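Local coordinates for alpha,alpha-trehalose-phosphate synthase (UDP-forming) (Burkholderia xenovorans, PDB 5HXA), which belongs to glycosyltransferase family 20 and has a GT-B fold, in which two Rossmann-like domains stand on either side of a cleft, at residues Tyr99-Ser104 / Leu172-Pro177; Gln83-Phe88 / Asp139-Pro144; Glu180-Met185 / Val203-Arg208. All coordinates share one frame; numbering follows the deposited sequence.

Contact 1 of 3, residues Tyr99-Ser104 / Leu172-Pro177; sequences YRNDLS and LRTIPP
T174 comes up against one face of the flat N101 carboxamide, near its nitrogen, with both its hydroxyl and its methyl on that side. ND2 of N101 is 3.4 Å from OG1 of T174, but the N-H...O angle is 127° and OG1 sits well outside the amide plane, so the hydrogen bond is weak. CG2 of T174 packs against the same nitrogen at 3.5 Å. The two side chains cross at about a right angle. A stronger partner for the hydroxyl is V171 O, three residues earlier; with chi1 65°, OG1 lies between its own backbone N and carbonyl carbon, a position from which it bonds to V171 O and leaves N101 as a secondary, weak partner. The second flat group nearby, the guanidinium of R100, has CD1 of L103 3.6 Å above its centre on one face and the D102 carboxylate at its edge, in plane. The grip on the carboxylate is side-on: NE of R100 reaches OD1 of D102 at 2.9 Å and NH2 of R100 reaches OD2 of D102 at 2.8 Å, both nearly straight and both on syn lone pairs.

Both segments are connections between helices. Y99, with positive phi, is the C-prime residue of the Schellman motif ending helix 78-97, while a type I turn from L172 to I175 carries the chain out of helix 169-172 toward P177, the N-cap of helix 178-185. T96 of helix 78-97 touches both N101 and T174. On the dimer side, T174 packs against F413 of the second subunit, and the two D102 carboxylates come close across the interface, each with a long, weak ion pair to R100 of the other subunit.

Contact 2 of 3, residues Gln83-Phe88 / Asp139-Pro144; sequences QYYRGF and DYHLLP. With EDO (1,2-ethanediol), chain B.
Y85 and H141 are brought alongside each other by their first torsions: the tyrosine CG is anti to its backbone nitrogen (chi1 -177°), and the imidazole of H141 swings beside its own backbone N (chi1 -41°). The rings point the same way with planes only 8° apart, yet they are slid so far that the centroids are 5.6 Å apart and overlap is slight. The closest approach is CE1 of Y85 to NE2 of H141, at 3.8 Å. A water completes this pairing. It lies in the imidazole plane at the ring edge, 2.8 Å from NE2 of H141, and makes a weak hydrogen bond with OH of Y85, a link that probably helps to set the rotation of the imidazole, although its tyrosine half is weak. One face of the H141 ring is covered by its neighbour Y140, whose CE2 stands 3.6 Å above the plane toward the rim.

Y84 approaches H141 differently, its side chain crossing that of the histidine at about a right angle. The ring edge is turned to the backbone, with CE1 of Y84 3.4 Å from H141 O near the ring plane, and OH of Y84 rests against CB of H141 at 3.5 Å and more loosely against CD2 of L142. The carbonyl of H141 is itself held by ND2 of N118, from helix 108-126. On the helix side, F88 N bonds to Q83 O (2.8 Å), closing a wide pi-type turn that spans the residues bearing both tyrosines.

Residues 139-144 form the connection from strand 134-138 to helix 145-151, with P144 at the N-cap; such a loop at the carboxyl end of a parallel strand is characteristic of the Rossmann-like domains of GT-B proteins.

Contact 3 of 3, residues Glu180-Met185 / Val203-Arg208; sequences ELVKAM and VDFIER
V182 lays its two methyl groups against the F205 ring. CG2 of V182 makes an off-centre CH-pi contact, 4.2 Å from the centroid of the F205 ring and 29° off its normal, while CG1 of V182 comes within 3.7 Å of CD2 of F205. CB of V182 also approaches CE2 of F205 at 3.8 Å, so the whole branched end of the valine spans the CD2-CE2 side of the ring. The side chains cross at a slant. With CG1 of V182 anti to the backbone nitrogen (chi1 172°), that methyl serves two partners, since it also meets CG1 of I206 at 3.9 Å. F205 in turn extends toward helix 178-185 because its CG is likewise anti to the backbone N (chi1 177°). The contact between the two segments is wholly apolar, and its three participants are buried.

D204, E207 and R208 have polar partners outside this contact. The carboxylate of D204 lies over one face of the R208 guanidinium toward its rim. D204 forms a salt bridge with R208 of the second subunit, and R208 with D204 of that subunit. OE1 of E207 hydrogen-bonds to OG of S214.

L172 of helix 169-172 packs on both V182 and F205, so three helices share this patch, and the H211 ring meets that of F205 with the planes near parallel, just beyond the end of helix 196-208. Helix 178-185 belongs to the beta-alpha-beta crossover that joins the adjacent parallel strands 158-161 and 190-193; the chain then leaves strand 190-193 for helix 196-208, which returns to pack its F205 and I206 against V182.

How the contacts relate
Contacts 2 and 3 are buried, whereas contact 1 is only partly so and, like contact 3, borders the second subunit. Helix 178-185 ties them together: P177 of contact 1 stands at its N-cap position, contact 3 lies on it, and its L181 and A184 pack on F88 and P144 of contact 2. Helix 78-97 carries one side of contact 2 and ends just before contact 1; its F88 also touches I175 and P177. Chemistry follows location. The helix pair of contact 3 meets through hydrocarbon alone, contact 2 combines aromatic rings with a bridging water, and contact 1, between two loops, has one weak amide-hydroxyl bond as its polar link.

Contact 1 of 3, residues Tyr99-Ser104 / Leu172-Pro177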
# COMPACT_ATOMS: atom_id res chain seq x y z
N TYR A 99 -0.35 -5.83 1.41
CA TYR A 99 -0.18 -4.38 1.35
C TYR A 99 1.11 -3.92 2.03
O TYR A 99 1.18 -2.83 2.62
CB TYR A 99 -1.41 -3.66 1.93
CG TYR A 99 -2.59 -3.70 0.98
CD1 TYR A 99 -3.34 -4.87 0.81
CD2 TYR A 99 -2.96 -2.58 0.24
CE1 TYR A 99 -4.42 -4.92 -0.06
CE2 TYR A 99 -4.04 -2.62 -0.64
CZ TYR A 99 -4.76 -3.79 -0.79
OH TYR A 99 -5.83 -3.83 -1.66
N ARG A 100 2.16 -4.74 1.94
CA ARG A 100 3.48 -4.34 2.43
C ARG A 100 4.52 -4.60 1.34
O ARG A 100 5.49 -5.33 1.54
CB ARG A 100 3.85 -5.07 3.72
CG ARG A 100 3.01 -4.68 4.93
CD ARG A 100 3.21 -3.21 5.36
NE ARG A 100 4.61 -2.85 5.55
CZ ARG A 100 5.28 -2.98 6.70
NH1 ARG A 100 4.69 -3.47 7.77
NH2 ARG A 100 6.55 -2.61 6.77
N ASN A 101 4.33 -3.99 0.16
CA ASN A 101 5.32 -4.19 -0.88
C ASN A 101 6.68 -3.60 -0.51
O ASN A 101 7.69 -4.00 -1.10
CB ASN A 101 4.82 -3.66 -2.24
CG ASN A 101 4.52 -2.16 -2.24
OD1 ASN A 101 5.17 -1.38 -1.55
ND2 ASN A 101 3.54 -1.76 -3.04
N ASP A 102 6.75 -2.71 0.49
CA ASP A 102 8.04 -2.25 0.99
C ASP A 102 8.86 -3.40 1.58
O ASP A 102 10.09 -3.29 1.66
CB ASP A 102 7.86 -1.17 2.05
CG ASP A 102 7.12 -1.67 3.28
OD1 ASP A 102 5.91 -2.00 3.13
OD2 ASP A 102 7.72 -1.75 4.38
N LEU A 103 8.22 -4.48 2.01
CA LEU A 103 8.91 -5.66 2.51
C LEU A 103 9.14 -6.71 1.43
O LEU A 103 9.85 -7.69 1.68
CB LEU A 103 8.11 -6.29 3.65
CG LEU A 103 7.93 -5.41 4.90
CD1 LEU A 103 7.04 -6.11 5.93
CD2 LEU A 103 9.30 -5.05 5.49
N SER A 104 8.58 -6.51 0.24
CA SER A 104 8.70 -7.46 -0.86
C SER A 104 10.07 -7.34 -1.53
O SER A 104 10.67 -6.27 -1.56
CB SER A 104 7.59 -7.22 -1.88
OG SER A 104 7.59 -8.19 -2.92
N LEU A 172 -0.84 -4.26 -6.73
CA LEU A 172 -0.49 -5.44 -7.52
C LEU A 172 0.58 -5.14 -8.56
O LEU A 172 1.47 -5.97 -8.80
CB LEU A 172 -1.74 -5.99 -8.22
CG LEU A 172 -1.52 -7.25 -9.07
CD1 LEU A 172 -1.34 -8.44 -8.15
CD2 LEU A 172 -2.68 -7.47 -10.03
N ARG A 173 0.50 -3.97 -9.21
CA ARG A 173 1.42 -3.71 -10.31
C ARG A 173 2.86 -3.49 -9.85
O ARG A 173 3.75 -3.43 -10.70
CB ARG A 173 0.93 -2.51 -11.14
CG ARG A 173 0.97 -1.14 -10.45
CD ARG A 173 0.15 -0.11 -11.28
NE ARG A 173 0.33 1.27 -10.84
CZ ARG A 173 1.15 2.15 -11.41
NH1 ARG A 173 1.88 1.79 -12.46
NH2 ARG A 173 1.25 3.38 -10.94
N THR A 174 3.10 -3.41 -8.54
CA THR A 174 4.49 -3.35 -8.07
C THR A 174 5.19 -4.70 -8.20
O THR A 174 6.42 -4.74 -8.21
CB THR A 174 4.56 -2.85 -6.61
OG1 THR A 174 3.94 -3.78 -5.72
CG2 THR A 174 3.90 -1.47 -6.47
N ILE A 175 4.44 -5.79 -8.31
CA ILE A 175 5.02 -7.11 -8.58
C ILE A 175 5.40 -7.16 -10.06
O ILE A 175 4.52 -7.07 -10.92
CB ILE A 175 4.04 -8.24 -8.24
CG1 ILE A 175 3.70 -8.24 -6.74
CG2 ILE A 175 4.59 -9.60 -8.69
CD1 ILE A 175 2.42 -9.03 -6.44
N PRO A 176 6.68 -7.30 -10.42
CA PRO A 176 7.08 -7.06 -11.82
C PRO A 176 6.36 -7.95 -12.82
O PRO A 176 5.86 -7.44 -13.83
CB PRO A 176 8.60 -7.30 -11.79
CG PRO A 176 8.98 -6.84 -10.40
CD PRO A 176 7.85 -7.38 -9.53
N PRO A 177 6.23 -9.29 -12.58
CA PRO A 177 5.46 -10.10 -13.56
C PRO A 177 3.95 -10.16 -13.33
O PRO A 177 3.32 -11.14 -13.72
CB PRO A 177 6.08 -11.49 -13.41
CG PRO A 177 6.44 -11.55 -11.95
CD PRO A 177 6.93 -10.15 -11.61

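Contact 2 of 3, residues Gln83-Phe88 / Asp139-Pro144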
# COMPACT_ATOMS: atom_id res chain seq x y z
N GLN A 83 13.36 -21.20 -4.26
CA GLN A 83 12.91 -20.24 -5.27
C GLN A 83 11.39 -20.13 -5.29
O GLN A 83 10.84 -19.02 -5.29
CB GLN A 83 13.45 -20.64 -6.65
CG GLN A 83 14.99 -20.60 -6.76
CD GLN A 83 15.52 -21.01 -8.14
OE1 GLN A 83 14.84 -21.69 -8.92
NE2 GLN A 83 16.74 -20.60 -8.44
N TYR A 84 10.69 -21.27 -5.30
CA TYR A 84 9.24 -21.28 -5.45
C TYR A 84 8.52 -20.91 -4.16
O TYR A 84 7.59 -20.10 -4.18
CB TYR A 84 8.79 -22.65 -5.96
CG TYR A 84 7.45 -23.16 -5.49
CD1 TYR A 84 6.28 -22.81 -6.15
CD2 TYR A 84 7.36 -24.03 -4.41
CE1 TYR A 84 5.05 -23.30 -5.73
CE2 TYR A 84 6.14 -24.53 -3.99
CZ TYR A 84 5.00 -24.17 -4.65
OH TYR A 84 3.80 -24.66 -4.24
N TYR A 85 8.96 -21.47 -3.03
CA TYR A 85 8.23 -21.34 -1.76
C TYR A 85 8.79 -20.21 -0.90
O TYR A 85 8.09 -19.23 -0.63
CB TYR A 85 8.27 -22.68 -1.00
CG TYR A 85 7.48 -22.67 0.30
CD1 TYR A 85 6.12 -22.97 0.31
CD2 TYR A 85 8.10 -22.38 1.50
CE1 TYR A 85 5.39 -22.96 1.50
CE2 TYR A 85 7.38 -22.37 2.70
CZ TYR A 85 6.03 -22.66 2.69
OH TYR A 85 5.32 -22.66 3.87
N ARG A 86 10.04 -20.34 -0.45
CA ARG A 86 10.63 -19.27 0.35
C ARG A 86 10.76 -17.98 -0.46
O ARG A 86 10.56 -16.89 0.08
CB ARG A 86 12.01 -19.68 0.87
CG ARG A 86 11.97 -20.85 1.82
CD ARG A 86 12.93 -20.66 2.99
NE ARG A 86 14.34 -20.74 2.59
CZ ARG A 86 15.17 -19.71 2.57
NH1 ARG A 86 14.75 -18.51 2.93
NH2 ARG A 86 16.43 -19.89 2.19
N GLY A 87 11.10 -18.10 -1.74
CA GLY A 87 11.36 -16.95 -2.58
C GLY A 87 10.11 -16.28 -3.09
O GLY A 87 9.57 -15.37 -2.45
N PHE A 88 9.61 -16.70 -4.26
CA PHE A 88 8.58 -15.90 -4.91
C PHE A 88 7.27 -15.93 -4.12
O PHE A 88 6.64 -14.88 -3.94
CB PHE A 88 8.34 -16.35 -6.35
CG PHE A 88 7.48 -15.39 -7.12
CD1 PHE A 88 7.99 -14.15 -7.52
CD2 PHE A 88 6.15 -15.69 -7.40
CE1 PHE A 88 7.20 -13.24 -8.21
CE2 PHE A 88 5.35 -14.79 -8.09
CZ PHE A 88 5.87 -13.57 -8.49
N ASP A 139 -4.65 -21.30 -3.16
CA ASP A 139 -3.78 -20.25 -2.61
C ASP A 139 -2.59 -19.85 -3.48
O ASP A 139 -2.29 -20.48 -4.50
CB ASP A 139 -3.28 -20.64 -1.21
CG ASP A 139 -3.50 -19.51 -0.19
OD1 ASP A 139 -3.95 -18.41 -0.58
OD2 ASP A 139 -3.20 -19.72 1.01
N TYR A 140 -1.88 -18.80 -3.02
CA TYR A 140 -1.03 -17.95 -3.85
C TYR A 140 0.21 -18.66 -4.38
O TYR A 140 0.82 -18.17 -5.33
CB TYR A 140 -0.63 -16.70 -3.03
CG TYR A 140 0.06 -17.05 -1.73
CD1 TYR A 140 -0.68 -17.36 -0.59
CD2 TYR A 140 1.45 -17.11 -1.64
CE1 TYR A 140 -0.05 -17.71 0.61
CE2 TYR A 140 2.09 -17.45 -0.44
CZ TYR A 140 1.33 -17.75 0.68
OH TYR A 140 1.96 -18.09 1.85
N HIS A 141 0.59 -19.80 -3.80
CA HIS A 141 1.71 -20.55 -4.35
C HIS A 141 1.42 -21.07 -5.76
O HIS A 141 2.36 -21.39 -6.49
CB HIS A 141 2.06 -21.75 -3.45
CG HIS A 141 2.02 -21.44 -1.99
ND1 HIS A 141 0.84 -21.41 -1.27
CD2 HIS A 141 3.00 -21.17 -1.10
CE1 HIS A 141 1.10 -21.13 -0.00
NE2 HIS A 141 2.41 -20.98 0.13
N LEU A 142 0.14 -21.17 -6.14
CA LEU A 142 -0.29 -21.92 -7.31
C LEU A 142 -1.08 -21.06 -8.30
O LEU A 142 -1.91 -21.58 -9.05
CB LEU A 142 -1.12 -23.13 -6.85
CG LEU A 142 -0.33 -24.10 -5.95
CD1 LEU A 142 -1.24 -25.14 -5.27
CD2 LEU A 142 0.76 -24.80 -6.76
N LEU A 143 -0.84 -19.75 -8.31
CA LEU A 143 -1.51 -18.89 -9.28
C LEU A 143 -1.43 -19.38 -10.73
O LEU A 143 -2.46 -19.31 -11.42
CB LEU A 143 -0.94 -17.45 -9.19
CG LEU A 143 -1.15 -16.72 -7.87
CD1 LEU A 143 -0.45 -15.36 -7.92
CD2 LEU A 143 -2.63 -16.55 -7.57
N PRO A 144 -0.29 -19.84 -11.25
CA PRO A 144 -0.25 -20.25 -12.67
C PRO A 144 -0.55 -21.72 -12.93
O PRO A 144 -0.37 -22.16 -14.07
CB PRO A 144 1.19 -19.91 -13.07
CG PRO A 144 1.97 -20.11 -11.83
CD PRO A 144 1.06 -19.83 -10.66
C1 EDO B . 20.08 -19.54 -10.93
O1 EDO B . 19.45 -19.03 -9.75
C2 EDO B . 19.85 -21.04 -11.04
O2 EDO B . 18.46 -21.29 -11.27
O HOH W 1 3.41 -20.56 2.73

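Contact 3 of 3, residues Glu180-Met185 / Val203-Arg208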
# COMPACT_ATOMS: atom_id res chain seq x y z
N GLU A 180 1.59 -11.24 -16.31
CA GLU A 180 1.62 -12.65 -16.68
C GLU A 180 0.84 -13.49 -15.67
O GLU A 180 0.18 -14.48 -16.04
CB GLU A 180 3.08 -13.11 -16.77
CG GLU A 180 3.29 -14.57 -17.10
CD GLU A 180 4.74 -14.88 -17.41
OE1 GLU A 180 5.63 -14.50 -16.61
OE2 GLU A 180 4.99 -15.51 -18.46
N LEU A 181 0.89 -13.11 -14.39
CA LEU A 181 0.19 -13.85 -13.35
C LEU A 181 -1.32 -13.74 -13.50
O LEU A 181 -2.04 -14.73 -13.38
CB LEU A 181 0.63 -13.35 -11.98
CG LEU A 181 2.06 -13.73 -11.55
CD1 LEU A 181 2.48 -12.98 -10.29
CD2 LEU A 181 2.21 -15.25 -11.36
N VAL A 182 -1.84 -12.53 -13.74
CA VAL A 182 -3.29 -12.39 -13.90
C VAL A 182 -3.76 -13.13 -15.14
O VAL A 182 -4.80 -13.81 -15.12
CB VAL A 182 -3.70 -10.90 -13.95
CG1 VAL A 182 -5.19 -10.79 -14.30
CG2 VAL A 182 -3.40 -10.24 -12.59
N LYS A 183 -3.02 -13.01 -16.25
CA LYS A 183 -3.36 -13.77 -17.45
C LYS A 183 -3.45 -15.26 -17.13
O LYS A 183 -4.43 -15.93 -17.48
CB LYS A 183 -2.33 -13.52 -18.55
CG LYS A 183 -2.58 -14.42 -19.78
CD LYS A 183 -1.66 -14.05 -20.95
CE LYS A 183 -1.90 -14.95 -22.16
NZ LYS A 183 -1.19 -14.44 -23.37
N ALA A 184 -2.44 -15.80 -16.44
CA ALA A 184 -2.45 -17.22 -16.11
C ALA A 184 -3.63 -17.57 -15.22
O ALA A 184 -4.22 -18.65 -15.36
CB ALA A 184 -1.14 -17.62 -15.44
N MET A 185 -4.00 -16.69 -14.29
CA MET A 185 -5.13 -16.98 -13.42
C MET A 185 -6.43 -17.19 -14.20
O MET A 185 -7.32 -17.90 -13.74
CB MET A 185 -5.33 -15.86 -12.39
CG MET A 185 -4.27 -15.85 -11.27
SD MET A 185 -4.40 -14.37 -10.25
CE MET A 185 -5.80 -14.78 -9.19
N VAL A 203 -11.19 -7.94 -10.69
CA VAL A 203 -11.93 -7.51 -11.87
C VAL A 203 -11.50 -6.10 -12.29
O VAL A 203 -11.41 -5.80 -13.49
CB VAL A 203 -13.44 -7.59 -11.59
CG1 VAL A 203 -14.23 -6.94 -12.72
CG2 VAL A 203 -13.86 -9.06 -11.39
N ASP A 204 -11.20 -5.23 -11.32
CA ASP A 204 -10.70 -3.90 -11.66
C ASP A 204 -9.42 -3.97 -12.48
O ASP A 204 -9.23 -3.20 -13.43
CB ASP A 204 -10.43 -3.08 -10.39
CG ASP A 204 -11.69 -2.43 -9.82
OD1 ASP A 204 -12.74 -2.44 -10.49
OD2 ASP A 204 -11.60 -1.90 -8.69
N PHE A 205 -8.50 -4.87 -12.11
CA PHE A 205 -7.26 -4.95 -12.88
C PHE A 205 -7.57 -5.31 -14.32
O PHE A 205 -7.05 -4.69 -15.26
CB PHE A 205 -6.30 -5.99 -12.28
CG PHE A 205 -5.05 -6.14 -13.08
CD1 PHE A 205 -3.96 -5.30 -12.86
CD2 PHE A 205 -4.98 -7.06 -14.13
CE1 PHE A 205 -2.81 -5.40 -13.64
CE2 PHE A 205 -3.84 -7.18 -14.90
CZ PHE A 205 -2.75 -6.35 -14.66
N ILE A 206 -8.43 -6.30 -14.50
CA ILE A 206 -8.74 -6.81 -15.83
C ILE A 206 -9.43 -5.74 -16.67
O ILE A 206 -9.06 -5.50 -17.82
CB ILE A 206 -9.59 -8.10 -15.70
CG1 ILE A 206 -8.67 -9.24 -15.25
CG2 ILE A 206 -10.34 -8.44 -17.01
CD1 ILE A 206 -9.39 -10.49 -14.90
N GLU A 207 -10.44 -5.08 -16.10
CA GLU A 207 -11.18 -4.08 -16.86
C GLU A 207 -10.34 -2.85 -17.14
O GLU A 207 -10.32 -2.34 -18.27
CB GLU A 207 -12.47 -3.69 -16.13
CG GLU A 207 -13.50 -4.81 -16.05
CD GLU A 207 -14.80 -4.35 -15.39
OE1 GLU A 207 -15.86 -4.87 -15.76
OE2 GLU A 207 -14.75 -3.48 -14.50
N ARG A 208 -9.65 -2.34 -16.12
CA ARG A 208 -8.93 -1.08 -16.31
C ARG A 208 -7.67 -1.26 -17.14
O ARG A 208 -7.23 -0.30 -17.78
CB ARG A 208 -8.63 -0.46 -14.94
CG ARG A 208 -9.94 -0.11 -14.25
CD ARG A 208 -9.84 0.46 -12.83
NE ARG A 208 -11.15 1.03 -12.49
CZ ARG A 208 -11.47 1.59 -11.33
NH1 ARG A 208 -10.58 1.68 -10.36
NH2 ARG A 208 -12.69 2.07 -11.14